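Local coordinates for protein leucine--trna ligase (Agrobacterium radiobacter, PDB 5AH5) that probably attaches leucine to its cognate tRNA in an ATP-dependent reaction, as a class I leucyl-tRNA synthetase, at residues G76-G81 against M487-D492; W119-A124 against P501-P506; L132-L137 against W423-P428; Q161-A166 against I417-Y422. All coordinates share one frame; numbering follows the deposited sequence.

From the N terminus, the chain passes residues 76-81, 119-124, 132-137 and 161-166, opening contacts 1, 2, 3 and 4 in turn. The editing region lies in the long insertion that follows. On returning, the chain closes contact 4 at 417-422 and at once contact 3 at 423-428, then contact 1 at 487-492 and contact 2 at 501-506. Contact 4 is therefore nested in contact 3, contact 3 in both outer loops, while contacts 1 and 2 cross. Together they tie the loops beside the parallel catalytic sheet to helix 128-143 and to the curled antiparallel sheet; Asp488 of contact 1 forms a salt bridge to Arg419 of contact 4.

Contact 1 of 4, residues G76-G81 against M487-D492. With LSS (5'-O-(L-leucylsulfamoyl)adenosine), chain I.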
# COMPACT_ATOMS: atom_id res chain seq x y z
N GLY B 76 -7.18 13.01 3.16
CA GLY B 76 -8.04 13.58 2.13
C GLY B 76 -8.87 12.43 1.59
O GLY B 76 -8.92 11.34 2.20
N TRP B 77 -9.52 12.66 0.47
CA TRP B 77 -10.74 11.92 0.11
C TRP B 77 -10.63 11.43 -1.31
O TRP B 77 -10.47 12.22 -2.22
CB TRP B 77 -11.92 12.88 0.29
CG TRP B 77 -11.85 13.51 1.67
CD1 TRP B 77 -11.54 14.80 1.94
CD2 TRP B 77 -11.93 12.84 2.94
NE1 TRP B 77 -11.59 15.03 3.28
CE2 TRP B 77 -11.80 13.83 3.93
CE3 TRP B 77 -12.12 11.51 3.34
CZ2 TRP B 77 -11.80 13.52 5.29
CZ3 TRP B 77 -12.16 11.21 4.72
CH2 TRP B 77 -12.00 12.20 5.68
N ASP B 78 -10.67 10.11 -1.48
CA ASP B 78 -10.68 9.46 -2.82
C ASP B 78 -12.18 9.44 -3.26
O ASP B 78 -12.90 8.49 -3.02
CB ASP B 78 -10.05 8.09 -2.70
CG ASP B 78 -9.44 7.58 -3.99
OD1 ASP B 78 -9.51 8.25 -5.02
OD2 ASP B 78 -8.82 6.46 -3.95
N SER B 79 -12.64 10.52 -3.93
CA SER B 79 -14.01 10.78 -4.03
C SER B 79 -14.63 10.70 -5.44
O SER B 79 -15.79 10.98 -5.54
CB SER B 79 -14.28 12.12 -3.31
OG SER B 79 -13.33 13.08 -3.62
N PHE B 80 -13.87 10.33 -6.48
CA PHE B 80 -14.37 10.14 -7.82
C PHE B 80 -14.39 8.64 -8.20
O PHE B 80 -13.81 7.77 -7.52
CB PHE B 80 -13.49 10.87 -8.86
CG PHE B 80 -13.99 12.29 -9.29
CD1 PHE B 80 -15.33 12.63 -9.39
CD2 PHE B 80 -13.06 13.23 -9.72
CE1 PHE B 80 -15.74 13.90 -9.81
CE2 PHE B 80 -13.46 14.47 -10.20
CZ PHE B 80 -14.78 14.81 -10.23
N GLY B 81 -15.11 8.38 -9.29
CA GLY B 81 -15.19 7.09 -9.89
C GLY B 81 -16.15 6.15 -9.23
O GLY B 81 -16.99 6.52 -8.44
N MET B 487 -11.93 10.30 -16.34
CA MET B 487 -10.75 9.56 -15.93
C MET B 487 -11.10 8.54 -14.85
O MET B 487 -11.81 8.80 -13.88
CB MET B 487 -9.66 10.53 -15.45
CG MET B 487 -9.21 11.51 -16.51
SD MET B 487 -7.82 12.49 -15.95
CE MET B 487 -7.98 14.03 -16.89
N ASP B 488 -10.55 7.36 -14.98
CA ASP B 488 -10.64 6.38 -13.86
C ASP B 488 -10.10 6.89 -12.51
O ASP B 488 -9.14 7.65 -12.49
CB ASP B 488 -9.93 5.11 -14.23
CG ASP B 488 -10.31 3.96 -13.27
OD1 ASP B 488 -11.49 3.43 -13.32
OD2 ASP B 488 -9.40 3.61 -12.46
N THR B 489 -10.77 6.52 -11.42
CA THR B 489 -10.37 6.81 -10.03
C THR B 489 -8.87 6.53 -9.72
O THR B 489 -8.25 7.27 -8.97
CB THR B 489 -11.25 6.10 -9.00
OG1 THR B 489 -10.83 6.45 -7.69
CG2 THR B 489 -11.23 4.57 -9.12
N PHE B 490 -8.27 5.54 -10.38
CA PHE B 490 -6.86 5.26 -10.14
C PHE B 490 -5.89 6.25 -10.77
O PHE B 490 -4.70 6.31 -10.38
CB PHE B 490 -6.51 3.81 -10.47
CG PHE B 490 -7.15 2.84 -9.53
CD1 PHE B 490 -6.60 2.65 -8.25
CD2 PHE B 490 -8.27 2.11 -9.90
CE1 PHE B 490 -7.15 1.71 -7.40
CE2 PHE B 490 -8.86 1.21 -9.03
CZ PHE B 490 -8.30 1.02 -7.76
N VAL B 491 -6.40 7.12 -11.65
CA VAL B 491 -5.60 8.27 -12.10
C VAL B 491 -5.51 9.22 -10.94
O VAL B 491 -4.43 9.61 -10.61
CB VAL B 491 -6.16 8.99 -13.39
CG1 VAL B 491 -5.26 10.16 -13.81
CG2 VAL B 491 -6.20 8.00 -14.55
N ASP B 492 -6.63 9.55 -10.28
CA ASP B 492 -6.61 10.49 -9.18
C ASP B 492 -5.57 10.03 -8.10
O ASP B 492 -4.75 10.79 -7.61
CB ASP B 492 -7.94 10.57 -8.47
CG ASP B 492 -9.17 10.90 -9.41
OD1 ASP B 492 -9.10 10.87 -10.66
OD2 ASP B 492 -10.23 11.10 -8.81
C1 LSS I . -9.18 2.61 -0.90
N1 LSS I . -9.51 -4.06 7.54
O1 LSS I . -8.85 1.44 -0.93
S1 LSS I . -10.78 2.23 0.94
C2 LSS I . -8.33 -3.45 7.38
N2 LSS I . -10.08 3.09 -0.07
O2 LSS I . -6.98 -1.56 3.02
N3 LSS I . -8.15 -2.42 6.53
O3 LSS I . -5.61 0.83 3.11
C4 LSS I . -9.21 -1.98 5.81
N4 LSS I . -9.28 4.87 -1.97
O4 LSS I . -8.55 1.23 4.55
C5 LSS I . -10.44 -2.63 5.87
O5 LSS I . -9.67 1.68 1.95
C6 LSS I . -10.57 -3.71 6.74
N6 LSS I . -11.78 -4.31 6.84
C7 LSS I . -6.26 4.57 -2.65
N7 LSS I . -11.28 -2.01 5.01
C8 LSS I . -10.58 -1.03 4.38
C9 LSS I . -7.06 3.74 -1.65
N9 LSS I . -9.33 -1.00 4.90
CA LSS I . -8.57 3.56 -1.89
C10 LSS I . -6.17 3.81 -3.98
C11 LSS I . -4.86 4.90 -2.00
O1A LSS I . -11.48 1.02 0.50
C21 LSS I . -8.22 -0.15 4.51
C22 LSS I . -7.78 -0.41 3.11
C23 LSS I . -7.02 0.87 2.76
C24 LSS I . -7.80 1.89 3.55
C25 LSS I . -8.88 2.58 2.73
O2A LSS I . -11.65 3.00 1.80
O HOH W 1 -8.52 5.48 -6.46
O HOH W 2 -10.97 9.42 -6.86
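Asp78 and Thr489 cross their side chains at about a right angle, and water carries most of the polar traffic between them. The first torsion of Asp78 (chi1 -154°) swings CG to the side of the carbonyl carbon, and the two oxygens beyond it meet different partners. OD2 accepts from the leucyl amino nitrogen N4 of the bound leucylsulfamoyl adenosine at 2.6 Å and takes a proton from a water 2.7 Å away; that water is 2.8 Å from Thr489 OG1. A second water lies among Asp78 OD1, Thr489 OG1 and Asp492 OD2 and accepts from Phe80 N at 3.1 Å. Threonine suits this place because its hydroxyl bonds both waters. This is the amino-acid end of the class I synthetase pocket: the loop after strand 70-72 of the parallel, Rossmann-type sheet of the catalytic domain supplies the carboxylate, which suits the ammonium expected there, and helix 489-492 backs it as a second shell. Phe80 and Asp492 likewise cross at about a right angle. Asp492 OD2 comes to 3.3 Å from Phe80 CB and meets the ring at its edge, in plane, where the C-H bonds are slightly positive; OD1 is hydrogen-bonded to Gln134 NE2. Gly81, with phi 80° and no side chain, lets its CA approach Thr489 CB to 4.2 Å. Asp488, the N-cap, accepts on OD2 from Phe490 N at 3.1 Å.

Contact 2 of 4, residues W119-A124 against P501-P506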
# COMPACT_ATOMS: atom_id res chain seq x y z
N TRP B 119 -4.78 19.00 8.67
CA TRP B 119 -6.02 19.34 7.91
C TRP B 119 -5.87 20.50 6.95
O TRP B 119 -6.61 20.59 5.98
CB TRP B 119 -7.16 19.60 8.87
CG TRP B 119 -7.64 18.38 9.58
CD1 TRP B 119 -7.73 18.21 10.94
CD2 TRP B 119 -8.22 17.19 9.00
NE1 TRP B 119 -8.25 17.00 11.22
CE2 TRP B 119 -8.57 16.34 10.06
CE3 TRP B 119 -8.46 16.77 7.67
CZ2 TRP B 119 -9.13 15.09 9.88
CZ3 TRP B 119 -8.99 15.52 7.47
CH2 TRP B 119 -9.32 14.68 8.58
N ALA B 120 -4.83 21.32 7.11
CA ALA B 120 -4.54 22.39 6.14
C ALA B 120 -4.11 21.79 4.87
O ALA B 120 -4.11 22.48 3.86
CB ALA B 120 -3.43 23.33 6.63
N ASN B 121 -3.67 20.54 4.92
CA ASN B 121 -3.23 19.83 3.76
C ASN B 121 -4.31 18.91 3.17
O ASN B 121 -4.03 18.19 2.27
CB ASN B 121 -1.93 19.03 4.11
CG ASN B 121 -0.78 19.97 4.44
OD1 ASN B 121 -0.66 20.37 5.55
ND2 ASN B 121 -0.04 20.43 3.42
N GLU B 122 -5.52 18.96 3.69
CA GLU B 122 -6.59 18.14 3.14
C GLU B 122 -6.87 18.41 1.67
O GLU B 122 -6.70 19.53 1.18
CB GLU B 122 -7.86 18.41 3.97
CG GLU B 122 -9.15 17.64 3.61
CD GLU B 122 -10.30 18.07 4.49
OE1 GLU B 122 -10.17 19.02 5.30
OE2 GLU B 122 -11.38 17.43 4.46
N LEU B 123 -7.26 17.37 0.94
CA LEU B 123 -7.72 17.50 -0.42
C LEU B 123 -8.84 16.52 -0.70
O LEU B 123 -9.14 15.60 0.08
CB LEU B 123 -6.61 17.27 -1.44
CG LEU B 123 -5.84 15.95 -1.35
CD1 LEU B 123 -6.60 14.79 -2.03
CD2 LEU B 123 -4.46 16.02 -1.98
N ALA B 124 -9.51 16.75 -1.82
CA ALA B 124 -10.56 15.84 -2.27
C ALA B 124 -10.39 15.73 -3.77
O ALA B 124 -10.32 16.76 -4.43
CB ALA B 124 -11.88 16.42 -1.89
N PRO B 501 1.19 18.24 -0.27
CA PRO B 501 2.03 19.33 0.29
C PRO B 501 1.57 20.75 -0.04
O PRO B 501 1.84 21.62 0.77
CB PRO B 501 3.39 19.08 -0.33
CG PRO B 501 3.44 17.61 -0.44
CD PRO B 501 2.04 17.29 -1.00
N SER B 502 0.87 20.97 -1.19
CA SER B 502 0.17 22.26 -1.39
C SER B 502 -1.09 22.01 -2.22
O SER B 502 -1.02 21.97 -3.44
CB SER B 502 1.04 23.37 -2.03
OG SER B 502 1.64 22.81 -3.10
N PRO B 503 -2.19 21.77 -1.52
CA PRO B 503 -3.31 21.19 -2.17
C PRO B 503 -4.25 22.21 -2.86
O PRO B 503 -5.19 21.80 -3.54
CB PRO B 503 -4.01 20.53 -1.04
CG PRO B 503 -3.81 21.44 0.11
CD PRO B 503 -2.40 21.91 -0.08
N SER B 504 -3.95 23.49 -2.74
CA SER B 504 -4.72 24.50 -3.44
C SER B 504 -3.94 25.27 -4.47
O SER B 504 -4.46 26.22 -5.00
CB SER B 504 -5.45 25.37 -2.46
OG SER B 504 -4.60 26.31 -1.95
N SER B 505 -2.75 24.81 -4.83
CA SER B 505 -1.91 25.55 -5.78
C SER B 505 -2.38 25.39 -7.25
O SER B 505 -2.70 24.29 -7.68
CB SER B 505 -0.44 25.10 -5.68
OG SER B 505 0.38 25.58 -6.77
N PRO B 506 -2.27 26.47 -8.05
CA PRO B 506 -2.58 26.40 -9.46
C PRO B 506 -1.54 25.62 -10.25
O PRO B 506 -1.78 25.36 -11.44
CB PRO B 506 -2.57 27.89 -9.91
CG PRO B 506 -1.53 28.48 -9.04
CD PRO B 506 -1.78 27.82 -7.69
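Pro503 presses its ring into the bend made by Ala120, Asn121 and Glu122, and it has by far the most surface buried here. CB and CG both lie 3.6 Å from Glu122 O, and CG also reaches Ala120 O at 3.9 Å, so the ring's C-H groups face backbone carbonyl oxygens. CB also turns to Leu123, whose CB is 4.2 Å away, an apolar touch at the edge of the patch. Proline suits this place because Pro503 follows Ser502 at the start of a type I turn ending at Ser505, where its fixed phi is readily accommodated and a compact ring projects toward the other loop. The receiving bend is held by Glu122 N bonding to Trp119 O at 3.0 Å. Asn121 comes next in buried surface. Its ND2 comes to 3.5 Å from Pro501 O, at an angle too poor for a hydrogen bond. The amide is instead fixed by Ser118 on OD1 and by Tyr500 O on ND2. Pro501, third, packs its ring on Cys514 and Ile517 of helix 511-517, which precedes strand 520-524 of the parallel sheet. No hydrogen bond runs between residues 119-124 and 501-506 themselves; one residue earlier, the donation from Asn121 ND2 to Tyr500 O links the two loops. The doubly bonded amide thus gives the contact direction, while Pro503 supplies close packing.

Contact 3 of 4, residues L132-L137 against W423-P428; sequences LAQQKL and WGCPIP
A buried packing of helix on strand joins helix 128-143 to the start of strand 425-432, a member of the curled antiparallel sheet; the same strand runs on to Cys432, one of the four cysteines of the zinc site. Two successive glutamines on the helix, Gln134 and Gln135, meet Cys425, Pro426 and Pro428. Long, flexible and able both to donate and to accept, glutamine can lay methylenes on apolar groups while its amide reaches polar ones. Gln135 does this most fully. Its CB lies 3.8 Å from Pro428 CG, and its CG is 4.0 Å from Cys425 SG, so the proline ring and the thiol border the same stretch of aliphatic chain. The compact Pro428 ring fits against the helix backbone as well, CG being 3.9 Å from Gln135 O. Gln134 sends its chain past the cysteine, NE2 passing 3.7 Å from Cys425 CB; Trp495 NE1 bonds its OE1 and Asp492 its NE2, which ties the helix to the region behind the leucine pocket. With CG anti to the carbonyl carbon (chi1 -71°), Gln135 reaches toward the strand, and OE1 accepts from Ile447 N. Its NE2 donates to Pro426 O at 3.0 Å with an N-H...O angle of 163°, arriving from above the plane of the Pro426 carbonyl, whose oxygen lies nearly in the plane of the glutamine amide.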
# COMPACT_ATOMS: atom_id res chain seq x y z
N LEU B 132 -8.40 20.69 -11.81
CA LEU B 132 -7.48 21.62 -12.57
C LEU B 132 -6.06 21.03 -12.65
O LEU B 132 -5.46 20.75 -13.74
CB LEU B 132 -7.47 23.03 -11.85
CG LEU B 132 -6.41 24.05 -12.35
CD1 LEU B 132 -6.48 24.27 -13.86
CD2 LEU B 132 -6.58 25.38 -11.63
N ALA B 133 -5.55 20.68 -11.47
CA ALA B 133 -4.24 20.02 -11.42
C ALA B 133 -4.14 18.77 -12.25
O ALA B 133 -3.20 18.61 -13.04
CB ALA B 133 -3.86 19.75 -9.99
N GLN B 134 -5.14 17.90 -12.18
CA GLN B 134 -5.02 16.65 -12.91
C GLN B 134 -5.15 16.84 -14.39
O GLN B 134 -4.50 16.13 -15.17
CB GLN B 134 -6.09 15.68 -12.40
CG GLN B 134 -5.93 14.26 -12.91
CD GLN B 134 -6.56 13.24 -11.95
OE1 GLN B 134 -6.07 13.05 -10.84
NE2 GLN B 134 -7.67 12.64 -12.34
N GLN B 135 -5.98 17.81 -14.80
CA GLN B 135 -6.16 18.10 -16.22
C GLN B 135 -4.88 18.65 -16.78
O GLN B 135 -4.46 18.25 -17.87
CB GLN B 135 -7.37 19.00 -16.45
CG GLN B 135 -8.68 18.25 -16.19
CD GLN B 135 -9.94 19.13 -16.30
OE1 GLN B 135 -9.91 20.36 -16.16
NE2 GLN B 135 -11.05 18.48 -16.54
N LYS B 136 -4.19 19.47 -16.01
CA LYS B 136 -2.85 19.93 -16.46
C LYS B 136 -1.90 18.84 -16.60
O LYS B 136 -1.18 18.75 -17.62
CB LYS B 136 -2.25 20.97 -15.55
CG LYS B 136 -3.01 22.26 -15.51
CD LYS B 136 -2.26 23.23 -14.61
CE LYS B 136 -3.00 24.51 -14.46
NZ LYS B 136 -2.07 25.60 -14.06
N LEU B 137 -1.87 17.95 -15.59
CA LEU B 137 -0.99 16.79 -15.69
C LEU B 137 -1.36 15.92 -16.89
O LEU B 137 -0.50 15.45 -17.61
CB LEU B 137 -1.03 15.95 -14.41
CG LEU B 137 -0.30 16.45 -13.17
CD1 LEU B 137 -0.32 15.29 -12.18
CD2 LEU B 137 1.12 16.87 -13.47
N TRP B 423 -19.18 10.33 -13.04
CA TRP B 423 -18.61 10.80 -11.79
C TRP B 423 -17.13 10.49 -11.79
O TRP B 423 -16.67 9.47 -11.23
CB TRP B 423 -19.37 10.25 -10.60
CG TRP B 423 -18.92 10.84 -9.32
CD1 TRP B 423 -18.25 10.17 -8.30
CD2 TRP B 423 -19.03 12.22 -8.89
NE1 TRP B 423 -17.99 11.04 -7.29
CE2 TRP B 423 -18.42 12.30 -7.63
CE3 TRP B 423 -19.56 13.40 -9.48
CZ2 TRP B 423 -18.37 13.50 -6.90
CZ3 TRP B 423 -19.50 14.61 -8.76
CH2 TRP B 423 -18.89 14.66 -7.49
N GLY B 424 -16.41 11.33 -12.54
CA GLY B 424 -14.93 11.31 -12.58
C GLY B 424 -14.41 12.57 -13.22
O GLY B 424 -15.19 13.47 -13.68
N CYS B 425 -13.12 12.65 -13.31
CA CYS B 425 -12.47 13.88 -13.81
C CYS B 425 -12.65 13.99 -15.33
O CYS B 425 -12.21 13.09 -16.04
CB CYS B 425 -10.99 13.82 -13.49
SG CYS B 425 -10.12 15.32 -13.91
N PRO B 426 -13.25 15.11 -15.85
CA PRO B 426 -13.33 15.19 -17.29
C PRO B 426 -12.01 15.16 -17.99
O PRO B 426 -11.02 15.64 -17.45
CB PRO B 426 -14.13 16.50 -17.55
CG PRO B 426 -14.89 16.73 -16.30
CD PRO B 426 -13.98 16.22 -15.21
N ILE B 427 -11.98 14.51 -19.15
CA ILE B 427 -10.82 14.44 -20.02
C ILE B 427 -10.77 15.78 -20.82
O ILE B 427 -11.71 16.07 -21.52
CB ILE B 427 -10.94 13.24 -20.92
CG1 ILE B 427 -10.81 11.98 -20.04
CG2 ILE B 427 -9.89 13.27 -22.07
CD1 ILE B 427 -10.60 10.68 -20.79
N PRO B 428 -9.69 16.59 -20.64
CA PRO B 428 -9.62 17.99 -21.10
C PRO B 428 -9.18 18.08 -22.57
O PRO B 428 -8.12 18.64 -22.93
CB PRO B 428 -8.63 18.61 -20.12
CG PRO B 428 -7.63 17.50 -19.96
CD PRO B 428 -8.50 16.25 -19.83

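Contact 4 of 4, residues Q161-A166 against I417-Y422; sequences QTVLAA and ISRQRY
Gln420 is bonded to two successive residues, Thr162 and Val163, between strand 162-164 and the turn that ends strand 415-419, the segments running roughly antiparallel. Gln420 N donates to Thr162 OG1 at 3.0 Å; the short threonine side chain places its hydroxyl where that N-H can reach it. Val163 N donates to Gln420 OE1 at 2.8 Å, a nearly straight bond (168°) lying in the carbonyl plane of the glutamine amide. The bend at chi2 (63°) turns the glutamine chain back so that its amide can present OE1 to the strand, doing the work of a backbone carbonyl, while NE2 is bonded to Asp485. Alongside, Arg419 sets its guanidinium against Leu164, whose CA lies 4.0 Å above the centre of one face; Ile417 O meets the opposite face toward the rim. Ala165 is small enough to bring CB to 3.6 Å from Arg419 NH2. Arginine suits this buried place because its flat group can be sandwiched while its N-H bonds reach several acceptors: NH1 donates to Ser418 O at 2.9 Å, NH2 to Ser416 O, and NE forms a salt bridge to Asp488. Arg421 packs CG 4.1 Å from Thr162 CB and pairs its guanidinium with Glu160 and Glu85. Further out, a G1 bulge facing Asp157 shapes the start of strand 162-164 against 153-157, and an inverse gamma turn bends the chain at Gln420. In this curled antiparallel sheet, strands 162-164 and 415-419, linked through 153-157 and 182-191, meet again through side-chain-to-backbone bonds rather than as paired strands.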
# COMPACT_ATOMS: atom_id res chain seq x y z
N GLN B 161 -21.27 -0.78 -17.29
CA GLN B 161 -21.40 -0.05 -18.55
C GLN B 161 -20.18 0.83 -18.78
O GLN B 161 -20.26 1.97 -19.25
CB GLN B 161 -22.75 0.73 -18.61
CG GLN B 161 -23.97 -0.20 -18.72
CD GLN B 161 -24.10 -0.76 -20.15
OE1 GLN B 161 -24.37 0.01 -21.09
NE2 GLN B 161 -23.90 -2.07 -20.33
N THR B 162 -19.02 0.28 -18.50
CA THR B 162 -17.82 0.98 -18.87
C THR B 162 -16.68 0.11 -19.19
O THR B 162 -16.62 -1.05 -18.79
CB THR B 162 -17.42 2.04 -17.78
OG1 THR B 162 -16.21 2.72 -18.15
CG2 THR B 162 -17.30 1.43 -16.42
N VAL B 163 -15.75 0.73 -19.89
CA VAL B 163 -14.47 0.12 -20.10
C VAL B 163 -13.75 0.08 -18.72
O VAL B 163 -13.97 0.94 -17.87
CB VAL B 163 -13.71 0.94 -21.15
CG1 VAL B 163 -12.24 0.65 -21.14
CG2 VAL B 163 -14.29 0.71 -22.49
N LEU B 164 -12.96 -0.97 -18.48
CA LEU B 164 -12.13 -1.14 -17.26
C LEU B 164 -10.67 -1.40 -17.66
O LEU B 164 -10.40 -1.96 -18.69
CB LEU B 164 -12.59 -2.33 -16.42
CG LEU B 164 -13.95 -2.17 -15.77
CD1 LEU B 164 -14.23 -3.45 -15.04
CD2 LEU B 164 -14.08 -0.96 -14.86
N ALA B 165 -9.73 -0.99 -16.81
CA ALA B 165 -8.30 -1.35 -16.97
C ALA B 165 -8.07 -2.84 -16.70
O ALA B 165 -8.86 -3.46 -16.05
CB ALA B 165 -7.43 -0.50 -16.03
N ALA B 166 -7.01 -3.42 -17.26
CA ALA B 166 -6.69 -4.83 -17.04
C ALA B 166 -6.58 -5.12 -15.53
O ALA B 166 -6.93 -6.21 -15.08
CB ALA B 166 -5.41 -5.20 -17.76
N ILE B 417 -7.65 4.36 -19.16
CA ILE B 417 -8.09 5.35 -18.18
C ILE B 417 -9.42 6.02 -18.48
O ILE B 417 -10.01 6.61 -17.57
CB ILE B 417 -7.01 6.41 -17.88
CG1 ILE B 417 -6.52 7.13 -19.15
CG2 ILE B 417 -5.85 5.71 -17.19
CD1 ILE B 417 -5.76 8.42 -18.89
N SER B 418 -9.91 5.89 -19.69
CA SER B 418 -11.19 6.48 -20.05
C SER B 418 -12.37 5.60 -19.64
O SER B 418 -12.38 4.39 -19.87
CB SER B 418 -11.23 6.90 -21.52
OG SER B 418 -10.69 5.94 -22.42
N ARG B 419 -13.33 6.24 -18.99
CA ARG B 419 -14.47 5.58 -18.43
C ARG B 419 -15.74 6.25 -18.97
O ARG B 419 -15.82 7.46 -18.99
CB ARG B 419 -14.40 5.68 -16.90
CG ARG B 419 -13.11 5.05 -16.36
CD ARG B 419 -13.15 3.54 -16.52
NE ARG B 419 -11.93 2.96 -15.97
CZ ARG B 419 -10.88 2.65 -16.68
NH1 ARG B 419 -10.87 2.81 -18.01
NH2 ARG B 419 -9.80 2.16 -16.07
N GLN B 420 -16.75 5.46 -19.32
CA GLN B 420 -18.04 6.01 -19.87
C GLN B 420 -18.93 6.24 -18.71
O GLN B 420 -20.02 5.68 -18.56
CB GLN B 420 -18.69 5.10 -20.94
CG GLN B 420 -17.79 4.85 -22.19
CD GLN B 420 -16.47 4.08 -21.85
OE1 GLN B 420 -16.56 3.06 -21.20
NE2 GLN B 420 -15.30 4.57 -22.25
N ARG B 421 -18.48 7.16 -17.88
CA ARG B 421 -19.14 7.44 -16.60
C ARG B 421 -19.17 8.93 -16.34
O ARG B 421 -18.28 9.61 -16.76
CB ARG B 421 -18.30 6.75 -15.53
CG ARG B 421 -18.57 5.28 -15.49
CD ARG B 421 -19.68 5.22 -14.49
NE ARG B 421 -20.14 3.93 -14.44
CZ ARG B 421 -20.63 3.34 -13.35
NH1 ARG B 421 -20.81 3.95 -12.18
NH2 ARG B 421 -20.97 2.11 -13.51
N TYR B 422 -20.19 9.38 -15.63
CA TYR B 422 -20.35 10.74 -15.19
C TYR B 422 -19.33 11.17 -14.08
O TYR B 422 -18.67 12.22 -14.18
CB TYR B 422 -21.75 10.93 -14.63
CG TYR B 422 -22.03 12.28 -13.99
CD1 TYR B 422 -22.23 13.45 -14.76
CD2 TYR B 422 -22.16 12.40 -12.64
CE1 TYR B 422 -22.51 14.68 -14.14
CE2 TYR B 422 -22.37 13.61 -12.03
CZ TYR B 422 -22.58 14.76 -12.81
OH TYR B 422 -22.82 15.96 -12.17